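Local coordinates for acetaldehyde dehydrogenase (Acetylating) (PDB 5J78), which probably catalyses the NAD-dependent, CoA-acylating oxidation of acetaldehyde to acetyl-CoA, at residues E276-V281 against I367-I372; G297-N302 against K344-E349; E303-K308 against A335-P340. All blocks are in the same frame, centred on the assembly; numbering follows the deposited sequence.

Interaction 1 (E276-V281 against I367-I372). Unlike the reference sequence in segment 367-372: Ile-372 (reference Thr).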
loop_
_atom_site.group_PDB
_atom_site.type_symbol
_atom_site.label_atom_id
_atom_site.label_comp_id
_atom_site.label_asym_id
_atom_site.label_seq_id
_atom_site.Cartn_x
_atom_site.Cartn_y
_atom_site.Cartn_z
ATOM N N GLU A 276 23.973 29.736 6.649
ATOM C CA GLU A 276 23.255 30.567 7.614
ATOM C C GLU A 276 21.883 30.947 7.066
ATOM O O GLU A 276 21.752 31.155 5.868
ATOM C CB GLU A 276 24.070 31.812 7.933
ATOM C CG GLU A 276 25.394 31.522 8.590
ATOM C CD GLU A 276 26.546 31.236 7.629
ATOM O OE1 GLU A 276 26.318 30.942 6.434
ATOM O OE2 GLU A 276 27.706 31.290 8.101
ATOM N N GLN A 277 20.863 30.996 7.923
ATOM C CA GLN A 277 19.519 31.436 7.515
ATOM C C GLN A 277 18.981 32.605 8.349
ATOM O O GLN A 277 18.145 33.384 7.877
ATOM C CB GLN A 277 18.537 30.278 7.589
ATOM C CG GLN A 277 18.920 29.116 6.701
ATOM C CD GLN A 277 18.897 29.462 5.222
ATOM O OE1 GLN A 277 18.246 30.422 4.806
ATOM N NE2 GLN A 277 19.592 28.659 4.414
ATOM N N ALA A 278 19.474 32.747 9.570
ATOM C CA ALA A 278 19.016 33.807 10.456
ATOM C C ALA A 278 20.154 34.193 11.369
ATOM O O ALA A 278 20.875 33.331 11.860
ATOM C CB ALA A 278 17.796 33.366 11.264
ATOM N N LEU A 279 20.348 35.495 11.553
ATOM C CA LEU A 279 21.314 35.978 12.522
ATOM C C LEU A 279 20.557 36.428 13.753
ATOM O O LEU A 279 19.501 37.046 13.644
ATOM C CB LEU A 279 22.152 37.127 11.972
ATOM C CG LEU A 279 22.966 36.866 10.714
ATOM C CD1 LEU A 279 23.763 38.133 10.397
ATOM C CD2 LEU A 279 23.884 35.673 10.888
ATOM N N LEU A 280 21.102 36.095 14.917
ATOM C CA LEU A 280 20.573 36.539 16.204
ATOM C C LEU A 280 21.641 37.451 16.797
ATOM O O LEU A 280 22.773 37.008 17.005
ATOM C CB LEU A 280 20.278 35.348 17.123
ATOM C CG LEU A 280 19.751 34.086 16.438
ATOM C CD1 LEU A 280 19.654 32.984 17.469
ATOM C CD2 LEU A 280 18.400 34.310 15.771
ATOM N N VAL A 281 21.311 38.721 17.034
ATOM C CA VAL A 281 22.341 39.708 17.371
ATOM C C VAL A 281 22.049 40.453 18.673
ATOM O O VAL A 281 20.931 40.933 18.907
ATOM C CB VAL A 281 22.512 40.720 16.211
ATOM C CG1 VAL A 281 23.622 41.717 16.503
ATOM C CG2 VAL A 281 22.820 39.973 14.930
ATOM N N ILE A 367 19.472 35.221 1.091
ATOM C CA ILE A 367 18.565 35.969 1.948
ATOM C C ILE A 367 18.784 35.517 3.378
ATOM O O ILE A 367 18.845 34.320 3.664
ATOM C CB ILE A 367 17.088 35.757 1.579
ATOM C CG1 ILE A 367 16.873 36.063 0.104
ATOM C CG2 ILE A 367 16.199 36.619 2.464
ATOM C CD1 ILE A 367 15.464 35.760 -0.426
ATOM N N LEU A 368 18.843 36.487 4.273
ATOM C CA LEU A 368 19.190 36.269 5.657
ATOM C C LEU A 368 18.201 37.025 6.533
ATOM O O LEU A 368 17.975 38.214 6.308
ATOM C CB LEU A 368 20.626 36.748 5.886
ATOM C CG LEU A 368 21.420 36.241 7.071
ATOM C CD1 LEU A 368 21.431 34.709 7.147
ATOM C CD2 LEU A 368 22.835 36.773 6.968
ATOM N N ALA A 369 17.584 36.348 7.499
ATOM C CA ALA A 369 16.777 37.040 8.517
ATOM C C ALA A 369 17.688 37.628 9.583
ATOM O O ALA A 369 18.771 37.106 9.831
ATOM C CB ALA A 369 15.767 36.101 9.150
ATOM N N PHE A 370 17.235 38.709 10.219
ATOM C CA PHE A 370 18.024 39.431 11.215
ATOM C C PHE A 370 17.211 39.669 12.485
ATOM O O PHE A 370 16.263 40.457 12.477
ATOM C CB PHE A 370 18.492 40.773 10.636
ATOM C CG PHE A 370 19.511 41.490 11.477
ATOM C CD1 PHE A 370 19.125 42.338 12.504
ATOM C CD2 PHE A 370 20.857 41.337 11.224
ATOM C CE1 PHE A 370 20.067 43.002 13.264
ATOM C CE2 PHE A 370 21.805 42.002 11.989
ATOM C CZ PHE A 370 21.410 42.835 13.002
ATOM N N TYR A 371 17.587 38.993 13.566
ATOM C CA TYR A 371 16.855 39.081 14.831
ATOM C C TYR A 371 17.709 39.768 15.870
ATOM O O TYR A 371 18.892 39.445 16.038
ATOM C CB TYR A 371 16.444 37.702 15.360
ATOM C CG TYR A 371 15.429 36.950 14.532
ATOM C CD1 TYR A 371 15.827 36.171 13.452
ATOM C CD2 TYR A 371 14.082 36.984 14.854
ATOM C CE1 TYR A 371 14.897 35.461 12.697
ATOM C CE2 TYR A 371 13.148 36.280 14.112
ATOM C CZ TYR A 371 13.562 35.520 13.032
ATOM O OH TYR A 371 12.635 34.826 12.282
ATOM N N ILE A 372 17.080 40.702 16.575
ATOM C CA ILE A 372 17.684 41.397 17.712
ATOM C C ILE A 372 17.357 40.663 19.004
ATOM O O ILE A 372 16.200 40.318 19.240
ATOM C CB ILE A 372 17.161 42.851 17.869
ATOM C CG1 ILE A 372 16.784 43.483 16.523
ATOM C CG2 ILE A 372 18.186 43.708 18.620
ATOM C CD1 ILE A 372 17.926 43.746 15.659
#
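Ala-278, Leu-279, Leu-280 and Val-281 pair in register with Ala-369, Phe-370, Tyr-371 and Ile-372 as neighbouring strands in the seven-stranded parallel sheet, probably that of the catalytic domain. Strand 276-282 follows shortly after Cys-273, seen here as 3-sulfinoalanine and, by analogy with the family, probably the catalytic cysteine. Backbone hydrogen bonds of 2.7 to 3.0 Å carry the ladder: Ala-369 N gives to Gln-277 O, Leu-279 N to Ala-369 O, Tyr-371 N to Leu-279 O and Val-281 N to Tyr-371 O. Lys-363 NZ also reaches Gln-277 O, giving that carbonyl a second donor.

Apolar contacts divide between the two faces. With Leu-279, Leu-368 crosses at about a right angle, its CD2 lying 3.7 Å from Leu-279 CG. The other branch turns onto the backbone: with CG swung away from the Leu-368 backbone N (chi1 -159°), CD1 closes to 3.4 Å from Gln-277 C. Shortening Leu-368 to an alanine would probably open a gap beside Leu-279 and leave the Gln-277 peptide without this packing. Farther along, Val-281 CG2 meets Phe-370 CE2 at 3.7 Å. On the opposite face Leu-280 and Tyr-371 run side by side, Leu-280 CD2 lying 3.9 Å from Tyr-371 CD1, while Ala-278 CB and Leu-279 O sit at the edge of the tyrosine ring. The Tyr-371 hydroxyl bonds to Glu-352 O.

Helix 286-295 packs on the Val-281 and Phe-370 face and helix 376-388 on the Leu-280 and Tyr-371 face, with strands 244-248 and 345-349 flanking the pair.

Interaction 2 (G297-N302 against K344-E349)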
loop_
_atom_site.group_PDB
_atom_site.type_symbol
_atom_site.label_atom_id
_atom_site.label_comp_id
_atom_site.label_asym_id
_atom_site.label_seq_id
_atom_site.Cartn_x
_atom_site.Cartn_y
_atom_site.Cartn_z
ATOM N N GLY A 297 28.449 44.455 1.821
ATOM C CA GLY A 297 27.622 44.137 0.665
ATOM C C GLY A 297 26.193 43.716 0.927
ATOM O O GLY A 297 25.482 43.330 -0.007
ATOM N N ALA A 298 25.750 43.802 2.175
ATOM C CA ALA A 298 24.362 43.461 2.503
ATOM C C ALA A 298 23.421 44.617 2.188
ATOM O O ALA A 298 23.743 45.763 2.467
ATOM C CB ALA A 298 24.224 43.084 3.979
ATOM N N TYR A 299 22.252 44.288 1.642
ATOM C CA TYR A 299 21.168 45.230 1.430
ATOM C C TYR A 299 19.986 44.961 2.367
ATOM O O TYR A 299 19.289 43.951 2.232
ATOM C CB TYR A 299 20.698 45.157 -0.029
ATOM C CG TYR A 299 19.687 46.212 -0.407
ATOM C CD1 TYR A 299 18.325 45.988 -0.244
ATOM C CD2 TYR A 299 20.090 47.431 -0.942
ATOM C CE1 TYR A 299 17.377 46.962 -0.593
ATOM C CE2 TYR A 299 19.149 48.419 -1.297
ATOM C CZ TYR A 299 17.796 48.174 -1.121
ATOM O OH TYR A 299 16.854 49.134 -1.464
ATOM N N PHE A 300 19.756 45.865 3.312
ATOM C CA PHE A 300 18.632 45.742 4.239
ATOM C C PHE A 300 17.325 46.216 3.620
ATOM O O PHE A 300 17.180 47.395 3.271
ATOM C CB PHE A 300 18.898 46.533 5.518
ATOM C CG PHE A 300 19.825 45.850 6.461
ATOM C CD1 PHE A 300 21.184 45.826 6.217
ATOM C CD2 PHE A 300 19.338 45.230 7.603
ATOM C CE1 PHE A 300 22.043 45.192 7.086
ATOM C CE2 PHE A 300 20.189 44.601 8.484
ATOM C CZ PHE A 300 21.541 44.577 8.231
ATOM N N LEU A 301 16.376 45.293 3.504
ATOM C CA LEU A 301 15.070 45.575 2.922
ATOM C C LEU A 301 14.226 46.442 3.847
ATOM O O LEU A 301 14.247 46.243 5.054
ATOM C CB LEU A 301 14.311 44.274 2.641
ATOM C CG LEU A 301 14.974 43.214 1.770
ATOM C CD1 LEU A 301 14.156 41.926 1.807
ATOM C CD2 LEU A 301 15.131 43.707 0.336
ATOM N N ASN A 302 13.474 47.391 3.289
ATOM C CA ASN A 302 12.515 48.143 4.096
ATOM C C ASN A 302 11.214 47.355 4.099
ATOM O O ASN A 302 11.131 46.299 3.466
ATOM C CB ASN A 302 12.327 49.577 3.575
ATOM C CG ASN A 302 11.891 49.639 2.127
ATOM O OD1 ASN A 302 11.099 48.818 1.653
ATOM N ND2 ASN A 302 12.411 50.631 1.405
ATOM N N LYS A 344 25.532 41.856 -2.233
ATOM C CA LYS A 344 25.929 40.436 -2.121
ATOM C C LYS A 344 24.878 39.562 -1.446
ATOM O O LYS A 344 24.840 38.343 -1.656
ATOM C CB LYS A 344 27.240 40.304 -1.357
ATOM C CG LYS A 344 28.475 40.571 -2.215
ATOM C CD LYS A 344 29.719 40.589 -1.344
ATOM C CE LYS A 344 30.923 39.932 -2.009
ATOM N NZ LYS A 344 31.734 39.155 -1.010
ATOM N N LEU A 345 24.045 40.176 -0.621
ATOM C CA LEU A 345 22.977 39.451 0.044
ATOM C C LEU A 345 21.932 40.426 0.520
ATOM O O LEU A 345 22.235 41.581 0.820
ATOM C CB LEU A 345 23.513 38.619 1.220
ATOM C CG LEU A 345 24.042 39.345 2.461
ATOM C CD1 LEU A 345 24.260 38.369 3.613
ATOM C CD2 LEU A 345 25.334 40.063 2.147
ATOM N N LEU A 346 20.699 39.942 0.542
ATOM C CA LEU A 346 19.564 40.625 1.121
ATOM C C LEU A 346 19.367 40.236 2.565
ATOM O O LEU A 346 19.416 39.052 2.897
ATOM C CB LEU A 346 18.295 40.272 0.341
ATOM C CG LEU A 346 18.360 40.449 -1.168
ATOM C CD1 LEU A 346 16.986 40.146 -1.792
ATOM C CD2 LEU A 346 18.809 41.881 -1.509
ATOM N N VAL A 347 19.106 41.229 3.406
ATOM C CA VAL A 347 18.853 41.029 4.825
ATOM C C VAL A 347 17.507 41.653 5.199
ATOM O O VAL A 347 17.113 42.688 4.654
ATOM C CB VAL A 347 19.955 41.642 5.694
ATOM C CG1 VAL A 347 19.650 41.417 7.175
ATOM C CG2 VAL A 347 21.314 41.083 5.315
ATOM N N ALA A 348 16.806 41.012 6.126
ATOM C CA ALA A 348 15.476 41.453 6.548
ATOM C C ALA A 348 15.315 41.297 8.044
ATOM O O ALA A 348 15.342 40.176 8.579
ATOM C CB ALA A 348 14.384 40.667 5.830
ATOM N N GLU A 349 15.122 42.428 8.711
ATOM C CA GLU A 349 14.916 42.451 10.147
ATOM C C GLU A 349 13.590 41.783 10.436
ATOM O O GLU A 349 12.610 42.010 9.735
ATOM C CB GLU A 349 14.959 43.883 10.673
ATOM C CG GLU A 349 14.957 43.994 12.182
ATOM C CD GLU A 349 15.363 45.378 12.659
ATOM O OE1 GLU A 349 16.139 46.057 11.948
ATOM O OE2 GLU A 349 14.907 45.786 13.748
#
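One face of the Phe-300 ring lies against Val-347, whose CB stands 4.0 Å above the ring plane, over its centre. The two residues belong to the two-strand core of a beta-alpha-beta crossover: strand 298-300, outermost in the parallel sheet within this chain, is linked through helices 303-313 and 328-335 to its neighbour 345-349. The same valine's CG1 makes a CH-pi contact 3.9 Å from the Phe-300 centroid, 29° off the ring normal. The two side chains run alongside each other in the same direction, and Val-290, Leu-293 and Lys-294 of helix 286-295 also touch the phenylalanine. The Tyr-299 ring projects from the other face of the sheet: Leu-301 CD2 sits at its edge in plane, Leu-346 CD2 approaches obliquely, and its hydroxyl bonds to Glu-305.

Ala-298 shares the Phe-300 face, where its CB packs 3.7 Å from Leu-345 CD2 and also touches Val-347 CG2. Val-347 CG1 stands opposite its backbone N (chi1 180°), which leaves CG2 to turn to the alanine and CG1 to the ring, one branch to each partner.

Gly-297 leads into the strand as the C-prime residue of the Schellman motif that ends helix 286-295. Its positive phi would jam a CB against the preceding carbonyl, and that CB would also crowd Lys-344 CD. The glycine carbonyl O instead takes Lys-344 N at 2.7 Å. Tyr-299 then gives its N to Leu-345 O (2.8 Å) and accepts Val-347 N at its own O (3.0 Å), the latter donor standing above the carbonyl plane. The ladder closes with Leu-301 N, which meets Val-347 O at 2.9 Å almost straight along the C=O axis.

Interaction 3 (E303-K308 against A335-P340)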
loop_
_atom_site.group_PDB
_atom_site.type_symbol
_atom_site.label_atom_id
_atom_site.label_comp_id
_atom_site.label_asym_id
_atom_site.label_seq_id
_atom_site.Cartn_x
_atom_site.Cartn_y
_atom_site.Cartn_z
ATOM N N GLU A 303 10.207 47.883 4.789
ATOM C CA GLU A 303 8.970 47.147 5.030
ATOM C C GLU A 303 8.253 46.789 3.721
ATOM O O GLU A 303 7.747 45.682 3.574
ATOM C CB GLU A 303 8.033 47.952 5.942
ATOM C CG GLU A 303 8.706 48.682 7.127
ATOM C CD GLU A 303 9.389 47.765 8.127
ATOM O OE1 GLU A 303 9.200 46.530 8.058
ATOM O OE2 GLU A 303 10.120 48.291 8.996
ATOM N N GLU A 304 8.217 47.722 2.772
ATOM C CA GLU A 304 7.590 47.480 1.469
ATOM C C GLU A 304 8.392 46.447 0.665
ATOM O O GLU A 304 7.816 45.573 0.016
ATOM C CB GLU A 304 7.466 48.784 0.670
ATOM C CG GLU A 304 6.880 48.616 -0.741
ATOM C CD GLU A 304 7.154 49.819 -1.640
ATOM O OE1 GLU A 304 7.641 50.847 -1.122
ATOM O OE2 GLU A 304 6.894 49.739 -2.865
ATOM N N GLU A 305 9.719 46.560 0.702
ATOM C CA GLU A 305 10.591 45.593 0.038
ATOM C C GLU A 305 10.472 44.200 0.672
ATOM O O GLU A 305 10.424 43.196 -0.038
ATOM C CB GLU A 305 12.047 46.058 0.085
ATOM C CG GLU A 305 12.353 47.246 -0.811
ATOM C CD GLU A 305 13.734 47.844 -0.552
ATOM O OE1 GLU A 305 14.174 47.852 0.618
ATOM O OE2 GLU A 305 14.386 48.303 -1.520
ATOM N N LYS A 306 10.432 44.142 2.002
ATOM C CA LYS A 306 10.287 42.860 2.705
ATOM C C LYS A 306 9.079 42.095 2.181
ATOM O O LYS A 306 9.154 40.907 1.833
ATOM C CB LYS A 306 10.134 43.073 4.216
ATOM C CG LYS A 306 11.414 42.986 5.020
ATOM C CD LYS A 306 11.169 43.326 6.505
ATOM C CE LYS A 306 11.898 44.612 6.915
ATOM N NZ LYS A 306 11.717 44.980 8.352
ATOM N N GLN A 307 7.956 42.796 2.112
ATOM C CA GLN A 307 6.707 42.157 1.755
ATOM C C GLN A 307 6.736 41.693 0.310
ATOM O O GLN A 307 6.220 40.624 -0.004
ATOM C CB GLN A 307 5.534 43.106 2.023
ATOM C CG GLN A 307 5.345 43.446 3.523
ATOM C CD GLN A 307 5.635 42.263 4.483
ATOM O OE1 GLN A 307 5.164 41.141 4.275
ATOM N NE2 GLN A 307 6.414 42.525 5.536
ATOM N N LYS A 308 7.376 42.456 -0.567
ATOM C CA LYS A 308 7.512 42.010 -1.950
ATOM C C LYS A 308 8.382 40.757 -2.039
ATOM O O LYS A 308 8.032 39.802 -2.737
ATOM C CB LYS A 308 8.092 43.120 -2.825
ATOM C CG LYS A 308 7.067 44.203 -3.170
ATOM C CD LYS A 308 7.664 45.316 -4.030
ATOM C CE LYS A 308 6.653 46.419 -4.296
ATOM N NZ LYS A 308 5.655 46.029 -5.335
ATOM N N ALA A 335 11.054 39.772 -7.384
ATOM C CA ALA A 335 10.161 40.380 -6.412
ATOM C C ALA A 335 9.745 41.770 -6.884
ATOM O O ALA A 335 8.922 42.411 -6.242
ATOM C CB ALA A 335 10.822 40.455 -5.034
ATOM N N GLY A 336 10.311 42.230 -8.003
ATOM C CA GLY A 336 9.978 43.542 -8.540
ATOM C C GLY A 336 10.446 44.715 -7.703
ATOM O O GLY A 336 9.736 45.719 -7.554
ATOM N N ILE A 337 11.653 44.597 -7.164
ATOM C CA ILE A 337 12.284 45.697 -6.452
ATOM C C ILE A 337 13.599 45.905 -7.169
ATOM O O ILE A 337 14.016 45.038 -7.931
ATOM C CB ILE A 337 12.488 45.390 -4.940
ATOM C CG1 ILE A 337 13.662 44.425 -4.718
ATOM C CG2 ILE A 337 11.194 44.811 -4.325
ATOM C CD1 ILE A 337 13.957 44.140 -3.244
ATOM N N GLU A 338 14.263 47.035 -6.950
ATOM C CA GLU A 338 15.579 47.219 -7.558
ATOM C C GLU A 338 16.631 47.514 -6.501
ATOM O O GLU A 338 16.368 48.193 -5.499
ATOM C CB GLU A 338 15.544 48.317 -8.631
ATOM C CG GLU A 338 15.348 49.722 -8.147
ATOM C CD GLU A 338 15.781 50.743 -9.195
ATOM O OE1 GLU A 338 15.063 50.879 -10.211
ATOM O OE2 GLU A 338 16.841 51.389 -9.011
ATOM N N ILE A 339 17.824 46.983 -6.751
ATOM C CA ILE A 339 18.922 47.004 -5.791
ATOM C C ILE A 339 20.208 47.273 -6.534
ATOM O O ILE A 339 20.303 46.988 -7.726
ATOM C CB ILE A 339 19.079 45.650 -5.004
ATOM C CG1 ILE A 339 19.394 44.498 -5.956
ATOM C CG2 ILE A 339 17.835 45.342 -4.207
ATOM C CD1 ILE A 339 19.877 43.243 -5.246
ATOM N N PRO A 340 21.213 47.801 -5.832
ATOM C CA PRO A 340 22.513 48.025 -6.470
ATOM C C PRO A 340 23.144 46.743 -6.997
ATOM O O PRO A 340 22.922 45.649 -6.468
ATOM C CB PRO A 340 23.364 48.630 -5.344
ATOM C CG PRO A 340 22.390 49.220 -4.387
ATOM C CD PRO A 340 21.146 48.366 -4.474
HETATM O O HOH W 1 14.343 48.917 -4.338
#
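Lys-308 and Ala-335 bring their CA atoms to 5.4 Å where the first turns of helix 303-313 pass the end of helix 328-335, which closes in a Schellman motif with Gly-336 at positive phi. This is helix-to-loop packing within the connection between strands 298-300 and 345-349, made by side chains and carbonyl groups instead of backbone pairing.

Lys-308 contributes its aliphatic stem. Its CB lies 3.6 Å from Ala-335 O, and its CD lies 3.6 Å from Ile-337 CG2, the lysine and isoleucine sliding past each other in opposite directions. The lysine stem is extended up to its final bend at chi4, so the methylenes do the touching and the ammonium group is carried beyond them. Ala-335 answers from its own side, with CB 3.7 Å from Lys-308 O, and also touches Val-309 and Ile-312. In Ile-337, CG1 takes the crowded position between backbone N and carbonyl carbon (chi1 76°), and CG2 is thereby turned to the lysine. The residue also packs on Leu-301, Val-309 and Ala-332, tying the loop to both helices and to Leu-301.

Glu-305 is the polar member. Its OE1 takes Asn-302 N while the Asn-302 side chain caps the first turn of the helix, a capping box, and its OE2 bonds to Tyr-299 OH. These ties hold the carboxylate at the helix start. A water 2.9 Å from Glu-305 OE2 may link it to Glu-338 O, but its separation from that carbonyl is too short to be trusted. One bond back from the carboxylate, Glu-305 CG makes a loose contact, 4.3 Å from Ile-337 CD1.

Overall arrangement
Interactions 1 and 2 are buried parallel-strand pairings in one sheet, joined because strands 345-349 and 367-373 are neighbours; Phe-370 N probably bonds to Ala-348 O, and Val-347 CG1, which lies over the Phe-300 ring, also packs on Phe-370 CB. Interaction 1 lies deeper in the sheet, between strands flanked on each outer side, whereas interaction 2 ends it within this chain. Interaction 3 is a surface contact between a helix and a loop of the connection that links the strands of interaction 2. Its chemistry is a lysine stem against an isoleucine and a carbonyl group, and it touches interaction 2 through the Tyr-299 hydroxyl and Glu-305, staying about 8 Å from interaction 1 at the nearest atoms.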